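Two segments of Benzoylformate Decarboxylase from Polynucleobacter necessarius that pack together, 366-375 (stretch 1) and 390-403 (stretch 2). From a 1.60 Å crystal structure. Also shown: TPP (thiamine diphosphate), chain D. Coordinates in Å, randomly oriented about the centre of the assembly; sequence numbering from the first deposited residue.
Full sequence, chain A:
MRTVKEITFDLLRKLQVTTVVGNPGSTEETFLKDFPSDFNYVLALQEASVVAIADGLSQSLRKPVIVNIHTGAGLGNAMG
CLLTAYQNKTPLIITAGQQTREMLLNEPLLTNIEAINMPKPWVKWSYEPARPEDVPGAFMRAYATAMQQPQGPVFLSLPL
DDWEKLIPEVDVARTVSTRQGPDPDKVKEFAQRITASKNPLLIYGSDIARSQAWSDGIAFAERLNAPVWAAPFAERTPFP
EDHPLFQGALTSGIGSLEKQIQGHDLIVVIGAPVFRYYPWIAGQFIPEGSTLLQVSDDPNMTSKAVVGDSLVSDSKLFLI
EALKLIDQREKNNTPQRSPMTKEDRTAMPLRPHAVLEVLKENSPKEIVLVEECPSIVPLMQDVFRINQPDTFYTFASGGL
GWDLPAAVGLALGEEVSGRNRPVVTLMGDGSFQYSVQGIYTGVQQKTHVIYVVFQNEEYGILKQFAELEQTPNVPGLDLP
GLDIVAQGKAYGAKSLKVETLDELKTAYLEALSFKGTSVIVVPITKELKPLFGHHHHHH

Stretch 1 366-375: EIVLVEECPS
Stretch 2 390-403: DTFYTFASGGLGWD

Stretch 1 runs as a β-strand from V368 to E372 beside a short parallel strand of stretch 2, with L369 paired to F392 (CA–CA 4.8 Å) and V370 CA 4.9 Å from Y393 CA, burying 681 Å² in all. Just before the strand, a water donates to I367 O (2.9 Å) and T391 OG1 (3.0 Å), bridging the two stretches.

V368 (chi1 t) rests CG1 3.9 Å from Y393 CD1. L369 makes two firm ladder bonds: its N donates to T391 O (2.7 Å), and its O accepts from Y393 N (2.9 Å). Its side chain (t, p) brings CD2 to 4.0 Å from CD1 of F392 (chi1 t, chi2 80°) on one face of the sheet. V370 (t) and Y393 (chi1 m) occupy the other face; β-branched valine suits the extended backbone (phi/psi −122/145).

At E371 the ladder loosens: E371 N to Y393 O is a weak bond of 3.4 Å, but the T394 (chi1 t) hydroxyl OG1 donates to E371 O at 2.6 Å. E371 (t, m) OE1 accepts from C373 N (2.8 Å), while a water donates to E371 OE2 (2.6 Å) and T394 OG1 (2.9 Å).

E372 (t, t, chi3 −70°), the most covered residue, points toward stretch 2. Its carboxylate collects backbone NH groups: G401 N donates to OE2 (3.0 Å) and D403 N to OE1 (2.9 Å). E372 OE1 lies 2.6 Å from OD2 of D403 (chi1 m, chi2 −90°), whose CA-to-CB bond points toward stretch 1. At G401 (phi/psi 103/0) a CB would be jammed against the preceding carbonyl O, so glycine fits.

C373 points away. P374 sets CG 4.4 Å from CD2 of L400 (m, t), whose end comes nearer, and S375 (p) donates through OG to TPP O2B (2.5 Å), while L400 N donates to TPP N3' (3.1 Å), so both stretches grip the cofactor.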

# COMPACT_ATOMS: atom_id res chain seq x y z
N GLU A 366 -16.93 -44.04 -2.31
CA GLU A 366 -15.85 -43.06 -2.35
C GLU A 366 -15.94 -42.06 -3.51
O GLU A 366 -15.62 -42.37 -4.66
CB GLU A 366 -14.49 -43.76 -2.37
CG GLU A 366 -14.16 -44.46 -1.08
CD GLU A 366 -12.67 -44.58 -0.86
OE1 GLU A 366 -12.25 -44.69 0.31
OE2 GLU A 366 -11.91 -44.54 -1.86
N ILE A 367 -16.39 -40.85 -3.18
CA ILE A 367 -16.39 -39.73 -4.12
C ILE A 367 -15.77 -38.52 -3.44
O ILE A 367 -15.58 -38.51 -2.22
CB ILE A 367 -17.83 -39.35 -4.59
CG1 ILE A 367 -18.67 -38.83 -3.42
CG2 ILE A 367 -18.52 -40.53 -5.25
CD1 ILE A 367 -20.00 -38.23 -3.86
N VAL A 368 -15.41 -37.52 -4.24
CA VAL A 368 -15.12 -36.20 -3.71
C VAL A 368 -16.34 -35.36 -4.06
O VAL A 368 -16.86 -35.46 -5.17
CB VAL A 368 -13.86 -35.61 -4.36
CG1 VAL A 368 -13.68 -34.14 -3.96
CG2 VAL A 368 -12.62 -36.42 -3.95
N LEU A 369 -16.82 -34.57 -3.10
CA LEU A 369 -18.01 -33.75 -3.32
C LEU A 369 -17.63 -32.28 -3.20
O LEU A 369 -17.05 -31.87 -2.20
CB LEU A 369 -19.10 -34.08 -2.28
CG LEU A 369 -20.40 -33.31 -2.50
CD1 LEU A 369 -21.07 -33.77 -3.76
CD2 LEU A 369 -21.34 -33.48 -1.30
N VAL A 370 -17.96 -31.50 -4.23
CA VAL A 370 -17.69 -30.07 -4.25
C VAL A 370 -19.02 -29.34 -4.45
O VAL A 370 -19.91 -29.85 -5.13
CB VAL A 370 -16.75 -29.74 -5.42
CG1 VAL A 370 -16.48 -28.23 -5.51
CG2 VAL A 370 -15.42 -30.50 -5.25
N GLU A 371 -19.19 -28.17 -3.84
CA GLU A 371 -20.47 -27.47 -3.95
C GLU A 371 -20.31 -25.96 -4.14
O GLU A 371 -19.53 -25.31 -3.45
CB GLU A 371 -21.38 -27.79 -2.76
CG GLU A 371 -22.61 -26.90 -2.61
CD GLU A 371 -22.31 -25.58 -1.91
OE1 GLU A 371 -22.76 -24.53 -2.42
OE2 GLU A 371 -21.63 -25.57 -0.84
N GLU A 372 -21.06 -25.43 -5.09
CA GLU A 372 -21.20 -23.99 -5.29
C GLU A 372 -22.58 -23.77 -5.90
O GLU A 372 -22.71 -23.43 -7.07
CB GLU A 372 -20.10 -23.43 -6.19
CG GLU A 372 -20.03 -21.90 -6.21
CD GLU A 372 -18.83 -21.39 -6.99
OE1 GLU A 372 -17.68 -21.55 -6.52
OE2 GLU A 372 -19.04 -20.83 -8.08
N CYS A 373 -23.60 -24.01 -5.08
CA CYS A 373 -24.99 -23.85 -5.47
C CYS A 373 -25.67 -23.30 -4.23
O CYS A 373 -26.25 -24.05 -3.43
CB CYS A 373 -25.59 -25.19 -5.87
SG CYS A 373 -27.21 -25.03 -6.65
N PRO A 374 -25.56 -21.98 -4.02
CA PRO A 374 -25.87 -21.41 -2.71
C PRO A 374 -27.26 -21.73 -2.16
O PRO A 374 -27.37 -22.06 -0.98
CB PRO A 374 -25.70 -19.90 -2.95
CG PRO A 374 -24.60 -19.83 -3.99
CD PRO A 374 -24.90 -21.01 -4.92
N SER A 375 -28.30 -21.67 -2.98
CA SER A 375 -29.65 -21.83 -2.43
C SER A 375 -29.93 -23.23 -1.88
O SER A 375 -30.83 -23.39 -1.05
CB SER A 375 -30.74 -21.43 -3.45
OG SER A 375 -30.84 -22.39 -4.47
N ASP A 390 -11.25 -35.42 3.84
CA ASP A 390 -10.81 -35.12 2.48
C ASP A 390 -11.81 -35.58 1.43
O ASP A 390 -11.43 -36.14 0.39
CB ASP A 390 -9.44 -35.74 2.21
CG ASP A 390 -8.35 -35.16 3.09
OD1 ASP A 390 -8.60 -34.11 3.74
OD2 ASP A 390 -7.25 -35.75 3.14
N THR A 391 -13.08 -35.31 1.69
CA THR A 391 -14.16 -35.73 0.83
C THR A 391 -14.98 -34.53 0.33
O THR A 391 -15.25 -34.42 -0.87
CB THR A 391 -15.03 -36.78 1.56
OG1 THR A 391 -14.25 -37.97 1.74
CG2 THR A 391 -16.30 -37.12 0.77
N PHE A 392 -15.34 -33.62 1.24
CA PHE A 392 -16.13 -32.44 0.87
C PHE A 392 -15.29 -31.17 0.83
O PHE A 392 -14.51 -30.89 1.76
CB PHE A 392 -17.30 -32.23 1.83
CG PHE A 392 -18.06 -30.95 1.57
CD1 PHE A 392 -18.99 -30.88 0.54
CD2 PHE A 392 -17.83 -29.82 2.34
CE1 PHE A 392 -19.68 -29.69 0.29
CE2 PHE A 392 -18.51 -28.64 2.10
CZ PHE A 392 -19.44 -28.58 1.07
N TYR A 393 -15.46 -30.40 -0.24
CA TYR A 393 -14.73 -29.14 -0.40
C TYR A 393 -15.62 -28.05 -0.97
O TYR A 393 -16.37 -28.29 -1.94
CB TYR A 393 -13.57 -29.32 -1.37
CG TYR A 393 -12.51 -30.32 -0.97
CD1 TYR A 393 -12.72 -31.69 -1.14
CD2 TYR A 393 -11.29 -29.90 -0.46
CE1 TYR A 393 -11.73 -32.61 -0.79
CE2 TYR A 393 -10.30 -30.80 -0.11
CZ TYR A 393 -10.53 -32.15 -0.27
OH TYR A 393 -9.56 -33.06 0.07
N THR A 394 -15.52 -26.85 -0.42
CA THR A 394 -16.09 -25.66 -1.04
C THR A 394 -15.16 -24.49 -0.69
O THR A 394 -14.13 -24.67 -0.03
CB THR A 394 -17.56 -25.42 -0.61
OG1 THR A 394 -18.15 -24.38 -1.41
CG2 THR A 394 -17.65 -25.05 0.87
N PHE A 395 -15.52 -23.29 -1.13
CA PHE A 395 -14.70 -22.10 -0.82
C PHE A 395 -14.87 -21.60 0.62
O PHE A 395 -15.90 -21.81 1.26
CB PHE A 395 -14.94 -20.99 -1.86
CG PHE A 395 -16.40 -20.63 -2.11
CD1 PHE A 395 -16.76 -19.94 -3.26
CD2 PHE A 395 -17.38 -20.95 -1.19
CE1 PHE A 395 -18.08 -19.60 -3.51
CE2 PHE A 395 -18.72 -20.61 -1.43
CZ PHE A 395 -19.07 -19.93 -2.59
N ALA A 396 -13.82 -20.96 1.14
CA ALA A 396 -13.91 -20.32 2.46
C ALA A 396 -14.43 -18.89 2.36
O ALA A 396 -14.76 -18.28 3.38
CB ALA A 396 -12.54 -20.34 3.15
N SER A 397 -14.52 -18.38 1.13
CA SER A 397 -14.64 -16.94 0.90
C SER A 397 -16.01 -16.46 0.40
O SER A 397 -16.31 -15.27 0.47
CB SER A 397 -13.63 -16.53 -0.16
OG SER A 397 -14.04 -17.09 -1.41
N GLY A 398 -16.81 -17.37 -0.14
CA GLY A 398 -18.05 -17.01 -0.80
C GLY A 398 -17.91 -16.42 -2.20
O GLY A 398 -18.91 -16.01 -2.80
N GLY A 399 -16.68 -16.36 -2.72
CA GLY A 399 -16.44 -15.83 -4.05
C GLY A 399 -16.75 -16.81 -5.18
O GLY A 399 -16.01 -17.76 -5.42
N LEU A 400 -17.86 -16.58 -5.87
CA LEU A 400 -18.27 -17.46 -6.95
C LEU A 400 -17.22 -17.52 -8.06
O LEU A 400 -16.51 -16.54 -8.31
CB LEU A 400 -19.62 -17.03 -7.51
CG LEU A 400 -20.77 -16.99 -6.50
CD1 LEU A 400 -22.07 -16.57 -7.21
CD2 LEU A 400 -20.92 -18.36 -5.85
N GLY A 401 -17.12 -18.67 -8.71
CA GLY A 401 -16.13 -18.89 -9.75
C GLY A 401 -14.96 -19.73 -9.27
O GLY A 401 -14.04 -20.01 -10.03
N TRP A 402 -14.99 -20.14 -8.01
CA TRP A 402 -13.88 -20.91 -7.47
C TRP A 402 -14.08 -22.42 -7.66
O TRP A 402 -13.15 -23.13 -8.04
CB TRP A 402 -13.65 -20.60 -5.99
CG TRP A 402 -12.45 -21.30 -5.43
CD1 TRP A 402 -11.14 -20.90 -5.54
CD2 TRP A 402 -12.43 -22.52 -4.69
NE1 TRP A 402 -10.32 -21.80 -4.90
CE2 TRP A 402 -11.09 -22.81 -4.37
CE3 TRP A 402 -13.43 -23.41 -4.27
CZ2 TRP A 402 -10.71 -23.95 -3.65
CZ3 TRP A 402 -13.05 -24.55 -3.54
CH2 TRP A 402 -11.70 -24.80 -3.25
N ASP A 403 -15.29 -22.89 -7.38
CA ASP A 403 -15.50 -24.34 -7.23
C ASP A 403 -15.43 -25.13 -8.53
O ASP A 403 -14.92 -26.26 -8.54
CB ASP A 403 -16.80 -24.63 -6.48
CG ASP A 403 -16.69 -24.30 -4.99
OD1 ASP A 403 -16.29 -25.21 -4.23
OD2 ASP A 403 -16.95 -23.14 -4.59
N1' TPP D . -19.93 -12.34 -7.70
C2' TPP D . -18.96 -13.13 -7.10
CM2 TPP D . -17.61 -13.29 -7.73
N3' TPP D . -19.22 -13.77 -5.90
C4' TPP D . -20.44 -13.63 -5.30
N4' TPP D . -20.68 -14.24 -4.14
C5' TPP D . -21.43 -12.87 -5.92
C6' TPP D . -21.18 -12.20 -7.12
C7' TPP D . -22.78 -12.72 -5.26
N3 TPP D . -23.65 -13.88 -5.26
C2 TPP D . -23.84 -14.72 -4.17
S1 TPP D . -24.89 -15.92 -4.43
C5 TPP D . -25.15 -15.41 -5.94
C4 TPP D . -24.43 -14.27 -6.30
CM4 TPP D . -24.48 -13.58 -7.64
C6 TPP D . -26.15 -16.19 -6.75
C7 TPP D . -25.79 -17.64 -7.00
O7 TPP D . -26.72 -18.08 -7.97
PA TPP D . -26.75 -19.61 -8.47
O1A TPP D . -25.34 -20.08 -8.67
O2A TPP D . -27.54 -19.72 -9.73
O3A TPP D . -27.32 -20.42 -7.21
PB TPP D . -28.81 -20.44 -6.62
O1B TPP D . -28.84 -19.46 -5.50
O2B TPP D . -29.04 -21.85 -6.12
O3B TPP D . -29.81 -20.04 -7.66
O HOH W 1 -14.51 -40.25 -0.22
O HOH W 2 -20.51 -23.31 -0.22